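Side-chain contacts in protein P47 (PDB 6EKT), which may belong to a progenitor toxin complex that protects botulinum neurotoxin in the host gut, and is built like the tubular lipid-binding proteins: residues 22-27 with 275-280; 240-245 with 404-409. All blocks are in the same frame, centred on the assembly; numbering follows the deposited sequence.

Contact 1 (22-27 with 275-280); sequences MNTYGW and SDTTGR
T277 meets the turn around G26 and W27 in two ways, through its methyl group and through a shared water, with no direct hydrogen bond between the two segments. S275 OG takes the N-H of T277 at 3.2 Å, an ST turn, and also shares a hydrogen bond with the hydroxyl of T278, 2.7 Å from its OG1; one serine oxygen thus braces the loop at T277 and at the residue after it. D276 OD2, at the bend, forms a long, weak ion pair with R218, which also donates a hydrogen bond from NH1 to the backbone oxygen of G26. In T277, OG1 sits between the backbone N and the carbonyl carbon (chi1 61°), which leaves CG2 beside the backbone N and turned to the neighbouring turn. CG2 lies 3.3 Å from W27 O and 3.6 Å from G26 O, so the methyl covers two consecutive carbonyl oxygens. The hydroxyl of T277 contacts the water at 2.8 Å from OG1. That water accepts from G26 N at 3.0 Å and donates to T24 OG1. T24 OG1 in turn donates to W27 O, 2.7 Å away, and is tilted 24° from the carbonyl plane of W27, which ties the hydroxyl to both the water and the chain. The arrangement joins a type I' turn, T24 to W27, ahead of strand 29-34, to the connection of the hairpin formed by strands 269-273 and 279-288.

Contact 2 (240-245 with 404-409); sequences LLISEK and VDLINN
L240 and I407 make the main touch between strand 238-242 and helix 403-409, with L406 on the helix joining in. With chi1 at 68°, the L240 side chain is folded back over its own backbone, CG flanked by N and C, and CD2 extends from there to the helix. This one methyl lies 3.7 Å from I407 CA and 3.8 Å from L406 O, and its nearest side-chain partner is I407 CG1 at 3.9 Å. The branch of I407 that meets it, CG1, stands anti to the backbone N, and the two side chains meet at a slant, leucine tip against isoleucine flank. Next along the strand, L241 faces the other side of the sheet, where it packs on C431. I242 turns back to the helix: its CD1 comes 4.2 Å from L406 CD1, a looser touch of one methyl on another. S243 follows the strand as the N-cap of helix 244-252, its OG accepting from L246 N. The axes of the short stretches 240-242 and 404-409 run nearly at right angles, 100° between their directions, and approach to 10.1 Å. The neighbouring strand 430-434 completes the wall, since its I432 touches both L406 and I407. L406 O, beside the L240 methyl, accepts the N-H of N409 at 3.2 Å, which keeps that buried oxygen satisfied. Polar bonds at the helix end go elsewhere, from N408 to I418 and from N409 to S184 and I186; the contact itself is apolar, with no hydrogen bond crossing it, and so rests on hydrophobic burial.

Contacts 1 and 2 lie about 14 Å apart between their centres, in the middle of the elongated chain, and their segments alternate along it: 22-27, 240-245, 275-280, then 404-409. They meet at the start of helix 244-252, where T277 O lies 3.0 Å from K245 N and G279 N 3.0 Å from E244 OE1, both probable hydrogen bonds. L241 and T24 touch on one face of strand 238-242, while helix 403-409 packs on the other. The start of helix 244-252, directly after that strand, is thus bonded to the turn before strand 279-288 and to its first residue, linking through it two sheets of this TULIP-like protein.

Contact 1 (22-27 with 275-280)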
ATOM      1  N   MET A  22      -7.448  -8.702   2.433  1.00 27.16           N
ATOM      2  CA  MET A  22      -7.141  -7.542   1.592  1.00 28.75           C
ATOM      3  C   MET A  22      -6.256  -7.971   0.421  1.00 27.39           C
ATOM      4  O   MET A  22      -5.408  -8.834   0.573  1.00 26.03           O
ATOM      5  CB  MET A  22      -6.528  -6.413   2.411  1.00 30.97           C
ATOM      6  CG  MET A  22      -7.609  -5.506   3.019  1.00 37.75           C
ATOM      7  SD  MET A  22      -6.901  -4.093   3.877  1.00 44.82           S
ATOM      8  CE  MET A  22      -6.155  -4.935   5.268  1.00 44.71           C
ATOM      9  N   ASN A  23      -6.503  -7.411  -0.765  1.00 25.74           N
ATOM     10  CA  ASN A  23      -5.911  -7.956  -1.966  1.00 24.28           C
ATOM     11  C   ASN A  23      -5.198  -6.850  -2.734  1.00 23.15           C
ATOM     12  O   ASN A  23      -5.821  -5.844  -3.092  1.00 22.61           O
ATOM     13  CB  ASN A  23      -7.010  -8.550  -2.862  1.00 25.58           C
ATOM     14  CG  ASN A  23      -6.517  -9.705  -3.719  1.00 26.97           C
ATOM     15  OD1 ASN A  23      -5.382  -9.709  -4.257  1.00 26.30           O
ATOM     16  ND2 ASN A  23      -7.365 -10.728  -3.831  1.00 27.73           N
ATOM     17  N   THR A  24      -3.927  -7.066  -3.045  1.00 22.31           N
ATOM     18  CA  THR A  24      -3.220  -6.153  -3.967  1.00 22.60           C
ATOM     19  C   THR A  24      -3.441  -6.532  -5.436  1.00 22.19           C
ATOM     20  O   THR A  24      -2.931  -5.854  -6.314  1.00 22.58           O
ATOM     21  CB  THR A  24      -1.704  -6.109  -3.712  1.00 22.89           C
ATOM     22  OG1 THR A  24      -1.137  -7.405  -3.938  1.00 22.24           O
ATOM     23  CG2 THR A  24      -1.396  -5.672  -2.311  1.00 23.21           C
ATOM     24  N   TYR A  25      -4.170  -7.616  -5.698  1.00 22.00           N
ATOM     25  CA  TYR A  25      -4.516  -8.022  -7.065  1.00 22.25           C
ATOM     26  C   TYR A  25      -3.296  -8.138  -8.001  1.00 21.90           C
ATOM     27  O   TYR A  25      -3.331  -7.658  -9.149  1.00 21.98           O
ATOM     28  CB  TYR A  25      -5.580  -7.060  -7.641  1.00 23.33           C
ATOM     29  CG  TYR A  25      -6.941  -7.245  -6.999  1.00 23.75           C
ATOM     30  CD1 TYR A  25      -7.643  -8.458  -7.161  1.00 24.86           C
ATOM     31  CD2 TYR A  25      -7.528  -6.233  -6.244  1.00 23.91           C
ATOM     32  CE1 TYR A  25      -8.881  -8.654  -6.572  1.00 25.41           C
ATOM     33  CE2 TYR A  25      -8.783  -6.420  -5.641  1.00 24.61           C
ATOM     34  CZ  TYR A  25      -9.454  -7.617  -5.826  1.00 25.61           C
ATOM     35  OH  TYR A  25     -10.701  -7.827  -5.281  1.00 27.78           O
ATOM     36  N   GLY A  26      -2.220  -8.722  -7.471  1.00 21.61           N
ATOM     37  CA  GLY A  26      -0.979  -9.015  -8.223  1.00 21.57           C
ATOM     38  C   GLY A  26       0.018  -7.870  -8.213  1.00 21.46           C
ATOM     39  O   GLY A  26       1.109  -8.004  -8.753  1.00 21.48           O
ATOM     40  N   TRP A  27      -0.358  -6.737  -7.613  1.00 21.66           N
ATOM     41  CA  TRP A  27       0.576  -5.593  -7.454  1.00 21.26           C
ATOM     42  C   TRP A  27       1.362  -5.713  -6.142  1.00 21.36           C
ATOM     43  O   TRP A  27       0.980  -6.503  -5.272  1.00 20.27           O
ATOM     44  CB  TRP A  27      -0.182  -4.262  -7.534  1.00 22.09           C
ATOM     45  CG  TRP A  27      -0.808  -4.066  -8.884  1.00 22.20           C
ATOM     46  CD1 TRP A  27      -2.006  -4.567  -9.308  1.00 22.57           C
ATOM     47  CD2 TRP A  27      -0.240  -3.372  -9.996  1.00 23.15           C
ATOM     48  NE1 TRP A  27      -2.240  -4.199 -10.625  1.00 22.99           N
ATOM     49  CE2 TRP A  27      -1.165  -3.471 -11.072  1.00 23.63           C
ATOM     50  CE3 TRP A  27       0.959  -2.657 -10.189  1.00 23.80           C
ATOM     51  CZ2 TRP A  27      -0.924  -2.886 -12.337  1.00 23.89           C
ATOM     52  CZ3 TRP A  27       1.200  -2.073 -11.426  1.00 24.28           C
ATOM     53  CH2 TRP A  27       0.253  -2.177 -12.490  1.00 25.21           C
ATOM     54  N   SER A 275       4.155 -17.039  -4.937  1.00 30.01           N
ATOM     55  CA  SER A 275       3.681 -16.297  -6.143  1.00 31.20           C
ATOM     56  C   SER A 275       4.448 -14.969  -6.168  1.00 30.60           C
ATOM     57  O   SER A 275       5.331 -14.754  -5.324  1.00 28.88           O
ATOM     58  CB  SER A 275       2.162 -16.038  -6.127  1.00 31.16           C
ATOM     59  OG  SER A 275       1.800 -15.058  -5.163  1.00 30.73           O
ATOM     60  N   ASP A 276       4.132 -14.077  -7.120  1.00 30.22           N
ATOM     61  CA  ASP A 276       4.767 -12.751  -7.127  1.00 29.66           C
ATOM     62  C   ASP A 276       4.483 -11.948  -5.860  1.00 27.99           C
ATOM     63  O   ASP A 276       5.288 -11.095  -5.457  1.00 27.73           O
ATOM     64  CB  ASP A 276       4.319 -11.951  -8.343  1.00 33.08           C
ATOM     65  CG  ASP A 276       4.879 -12.515  -9.632  1.00 36.41           C
ATOM     66  OD1 ASP A 276       6.117 -12.649  -9.728  1.00 38.80           O
ATOM     67  OD2 ASP A 276       4.074 -12.849 -10.523  1.00 39.78           O
ATOM     68  N   THR A 277       3.361 -12.239  -5.214  1.00 25.68           N
ATOM     69  CA  THR A 277       2.935 -11.424  -4.091  1.00 26.01           C
ATOM     70  C   THR A 277       2.742 -12.172  -2.767  1.00 25.54           C
ATOM     71  O   THR A 277       2.362 -11.550  -1.781  1.00 25.46           O
ATOM     72  CB  THR A 277       1.641 -10.672  -4.422  1.00 25.49           C
ATOM     73  OG1 THR A 277       0.627 -11.638  -4.692  1.00 26.38           O
ATOM     74  CG2 THR A 277       1.849  -9.709  -5.644  1.00 25.61           C
ATOM     75  N   THR A 278       3.001 -13.482  -2.754  1.00 25.90           N
ATOM     76  CA  THR A 278       2.837 -14.297  -1.540  1.00 25.79           C
ATOM     77  C   THR A 278       4.087 -15.123  -1.219  1.00 25.48           C
ATOM     78  O   THR A 278       4.940 -15.361  -2.080  1.00 25.42           O
ATOM     79  CB  THR A 278       1.610 -15.246  -1.624  1.00 26.36           C
ATOM     80  OG1 THR A 278       1.768 -16.134  -2.722  1.00 26.77           O
ATOM     81  CG2 THR A 278       0.287 -14.475  -1.736  1.00 27.30           C
ATOM     82  N   GLY A 279       4.188 -15.571   0.035  1.00 26.22           N
ATOM     83  CA  GLY A 279       5.293 -16.429   0.441  1.00 27.01           C
ATOM     84  C   GLY A 279       5.159 -16.958   1.847  1.00 26.85           C
ATOM     85  O   GLY A 279       4.135 -16.762   2.511  1.00 26.50           O
ATOM     86  N   ARG A 280       6.219 -17.612   2.298  1.00 27.84           N
ATOM     87  CA  ARG A 280       6.302 -18.121   3.673  1.00 29.30           C
ATOM     88  C   ARG A 280       7.761 -18.086   4.109  1.00 28.47           C
ATOM     89  O   ARG A 280       8.643 -17.904   3.283  1.00 28.69           O
ATOM     90  CB  ARG A 280       5.714 -19.544   3.774  1.00 31.12           C
ATOM     91  CG  ARG A 280       6.367 -20.537   2.846  1.00 34.66           C
ATOM     92  CD  ARG A 280       5.513 -21.787   2.625  1.00 38.91           C
ATOM     93  NE  ARG A 280       6.255 -22.676   1.741  1.00 41.67           N
ATOM     94  CZ  ARG A 280       7.231 -23.492   2.130  1.00 43.58           C
ATOM     95  NH1 ARG A 280       7.571 -23.593   3.416  1.00 44.20           N
ATOM     96  NH2 ARG A 280       7.859 -24.230   1.221  1.00 44.90           N
TER
HETATM   97  O   HOH W   1      -1.823 -10.246  -4.969  1.00 26.76           O

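Contact 2 (240-245 with 404-409)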
ATOM      1  N   LEU A 240      -2.274   2.786   2.477  1.00 26.88           N
ATOM      2  CA  LEU A 240      -1.459   1.993   1.593  1.00 26.90           C
ATOM      3  C   LEU A 240      -1.557   0.528   1.973  1.00 25.98           C
ATOM      4  O   LEU A 240      -1.832   0.196   3.127  1.00 25.86           O
ATOM      5  CB  LEU A 240      -0.012   2.499   1.537  1.00 29.29           C
ATOM      6  CG  LEU A 240       0.969   2.420   2.704  1.00 30.63           C
ATOM      7  CD1 LEU A 240       1.361   0.986   2.966  1.00 31.57           C
ATOM      8  CD2 LEU A 240       2.235   3.183   2.362  1.00 32.52           C
ATOM      9  N   LEU A 241      -1.340  -0.321   0.982  1.00 24.63           N
ATOM     10  CA  LEU A 241      -1.410  -1.751   1.145  1.00 24.23           C
ATOM     11  C   LEU A 241      -0.134  -2.365   0.612  1.00 23.66           C
ATOM     12  O   LEU A 241       0.248  -2.146  -0.539  1.00 23.29           O
ATOM     13  CB  LEU A 241      -2.633  -2.322   0.405  1.00 23.50           C
ATOM     14  CG  LEU A 241      -2.905  -3.823   0.556  1.00 24.28           C
ATOM     15  CD1 LEU A 241      -3.169  -4.184   2.018  1.00 24.51           C
ATOM     16  CD2 LEU A 241      -4.092  -4.231  -0.336  1.00 24.47           C
ATOM     17  N   ILE A 242       0.517  -3.143   1.467  1.00 23.58           N
ATOM     18  CA  ILE A 242       1.748  -3.857   1.118  1.00 23.08           C
ATOM     19  C   ILE A 242       1.432  -5.345   0.937  1.00 21.92           C
ATOM     20  O   ILE A 242       0.739  -5.925   1.771  1.00 22.83           O
ATOM     21  CB  ILE A 242       2.786  -3.653   2.245  1.00 24.20           C
ATOM     22  CG1 ILE A 242       3.153  -2.169   2.343  1.00 24.89           C
ATOM     23  CG2 ILE A 242       4.064  -4.456   2.008  1.00 24.64           C
ATOM     24  CD1 ILE A 242       3.586  -1.744   3.736  1.00 26.85           C
ATOM     25  N   SER A 243       1.991  -5.970  -0.104  1.00 20.86           N
ATOM     26  CA  SER A 243       1.751  -7.388  -0.383  1.00 20.88           C
ATOM     27  C   SER A 243       2.228  -8.274   0.792  1.00 20.94           C
ATOM     28  O   SER A 243       3.107  -7.883   1.580  1.00 20.95           O
ATOM     29  CB  SER A 243       2.466  -7.843  -1.660  1.00 21.29           C
ATOM     30  OG  SER A 243       3.884  -7.915  -1.455  1.00 21.32           O
ATOM     31  N   GLU A 244       1.591  -9.432   0.925  1.00 20.98           N
ATOM     32  CA  GLU A 244       2.022 -10.421   1.921  1.00 21.87           C
ATOM     33  C   GLU A 244       3.532 -10.671   1.852  1.00 22.01           C
ATOM     34  O   GLU A 244       4.205 -10.707   2.895  1.00 22.74           O
ATOM     35  CB  GLU A 244       1.275 -11.736   1.720  1.00 22.74           C
ATOM     36  CG  GLU A 244       1.731 -12.819   2.700  1.00 25.18           C
ATOM     37  CD  GLU A 244       1.135 -14.166   2.351  1.00 27.26           C
ATOM     38  OE1 GLU A 244       1.708 -14.868   1.514  1.00 28.80           O
ATOM     39  OE2 GLU A 244       0.098 -14.516   2.925  1.00 29.45           O
ATOM     40  N   LYS A 245       4.056 -10.858   0.640  1.00 22.39           N
ATOM     41  CA  LYS A 245       5.469 -11.198   0.444  1.00 22.56           C
ATOM     42  C   LYS A 245       6.401 -10.069   0.893  1.00 22.40           C
ATOM     43  O   LYS A 245       7.396 -10.311   1.604  1.00 21.44           O
ATOM     44  CB  LYS A 245       5.722 -11.628  -1.013  1.00 24.56           C
ATOM     45  CG  LYS A 245       7.169 -11.868  -1.406  1.00 26.91           C
ATOM     46  CD  LYS A 245       7.175 -12.636  -2.712  1.00 28.80           C
ATOM     47  CE  LYS A 245       8.374 -12.303  -3.567  1.00 31.67           C
ATOM     48  NZ  LYS A 245       8.302 -13.193  -4.764  1.00 31.94           N
ATOM     49  N   VAL A 404       4.409   5.867   9.872  1.00 34.67           N
ATOM     50  CA  VAL A 404       4.339   7.247   9.338  1.00 36.81           C
ATOM     51  C   VAL A 404       5.375   7.403   8.221  1.00 36.80           C
ATOM     52  O   VAL A 404       5.039   7.903   7.142  1.00 36.38           O
ATOM     53  CB  VAL A 404       4.493   8.339  10.438  1.00 38.70           C
ATOM     54  CG1 VAL A 404       4.660   9.728   9.836  1.00 40.59           C
ATOM     55  CG2 VAL A 404       3.292   8.331  11.372  1.00 39.26           C
ATOM     56  N   ASP A 405       6.615   6.964   8.480  1.00 36.50           N
ATOM     57  CA  ASP A 405       7.671   6.981   7.455  1.00 37.10           C
ATOM     58  C   ASP A 405       7.305   6.178   6.207  1.00 34.96           C
ATOM     59  O   ASP A 405       7.527   6.652   5.087  1.00 34.68           O
ATOM     60  CB  ASP A 405       9.026   6.510   7.999  1.00 38.65           C
ATOM     61  CG  ASP A 405       9.600   7.442   9.055  1.00 41.51           C
ATOM     62  OD1 ASP A 405       9.177   8.611   9.178  1.00 43.70           O
ATOM     63  OD2 ASP A 405      10.487   6.984   9.792  1.00 43.32           O
ATOM     64  N   LEU A 406       6.734   4.986   6.394  1.00 33.82           N
ATOM     65  CA  LEU A 406       6.287   4.184   5.248  1.00 32.29           C
ATOM     66  C   LEU A 406       5.282   4.945   4.396  1.00 32.31           C
ATOM     67  O   LEU A 406       5.421   5.028   3.167  1.00 31.62           O
ATOM     68  CB  LEU A 406       5.709   2.814   5.671  1.00 31.68           C
ATOM     69  CG  LEU A 406       6.651   1.798   6.325  1.00 32.01           C
ATOM     70  CD1 LEU A 406       5.966   0.446   6.433  1.00 30.49           C
ATOM     71  CD2 LEU A 406       7.983   1.642   5.595  1.00 32.40           C
ATOM     72  N   ILE A 407       4.294   5.543   5.054  1.00 32.78           N
ATOM     73  CA  ILE A 407       3.220   6.194   4.311  1.00 33.29           C
ATOM     74  C   ILE A 407       3.713   7.510   3.657  1.00 33.36           C
ATOM     75  O   ILE A 407       3.119   7.968   2.687  1.00 31.64           O
ATOM     76  CB  ILE A 407       1.909   6.257   5.153  1.00 34.69           C
ATOM     77  CG1 ILE A 407       0.660   6.265   4.244  1.00 36.97           C
ATOM     78  CG2 ILE A 407       1.980   7.363   6.190  1.00 36.44           C
ATOM     79  CD1 ILE A 407      -0.660   6.028   4.969  1.00 37.84           C
ATOM     80  N   ASN A 408       4.844   8.044   4.151  1.00 33.69           N
ATOM     81  CA  ASN A 408       5.493   9.238   3.586  1.00 34.47           C
ATOM     82  C   ASN A 408       6.665   8.976   2.641  1.00 33.97           C
ATOM     83  O   ASN A 408       7.153   9.902   2.014  1.00 34.54           O
ATOM     84  CB  ASN A 408       5.969  10.176   4.702  1.00 35.81           C
ATOM     85  CG  ASN A 408       4.825  10.872   5.393  1.00 36.49           C
ATOM     86  OD1 ASN A 408       3.803  11.190   4.779  1.00 36.38           O
ATOM     87  ND2 ASN A 408       4.977  11.092   6.677  1.00 37.55           N
ATOM     88  N   ASN A 409       7.088   7.720   2.521  1.00 33.42           N
ATOM     89  CA  ASN A 409       8.318   7.372   1.790  1.00 33.60           C
ATOM     90  C   ASN A 409       8.288   7.537   0.257  1.00 33.12           C
ATOM     91  O   ASN A 409       9.250   8.036  -0.344  1.00 33.89           O
ATOM     92  CB  ASN A 409       8.720   5.933   2.117  1.00 32.73           C
ATOM     93  CG  ASN A 409      10.093   5.596   1.600  1.00 33.40           C
ATOM     94  OD1 ASN A 409      11.111   6.064   2.136  1.00 34.48           O
ATOM     95  ND2 ASN A 409      10.137   4.824   0.526  1.00 31.43           N
TER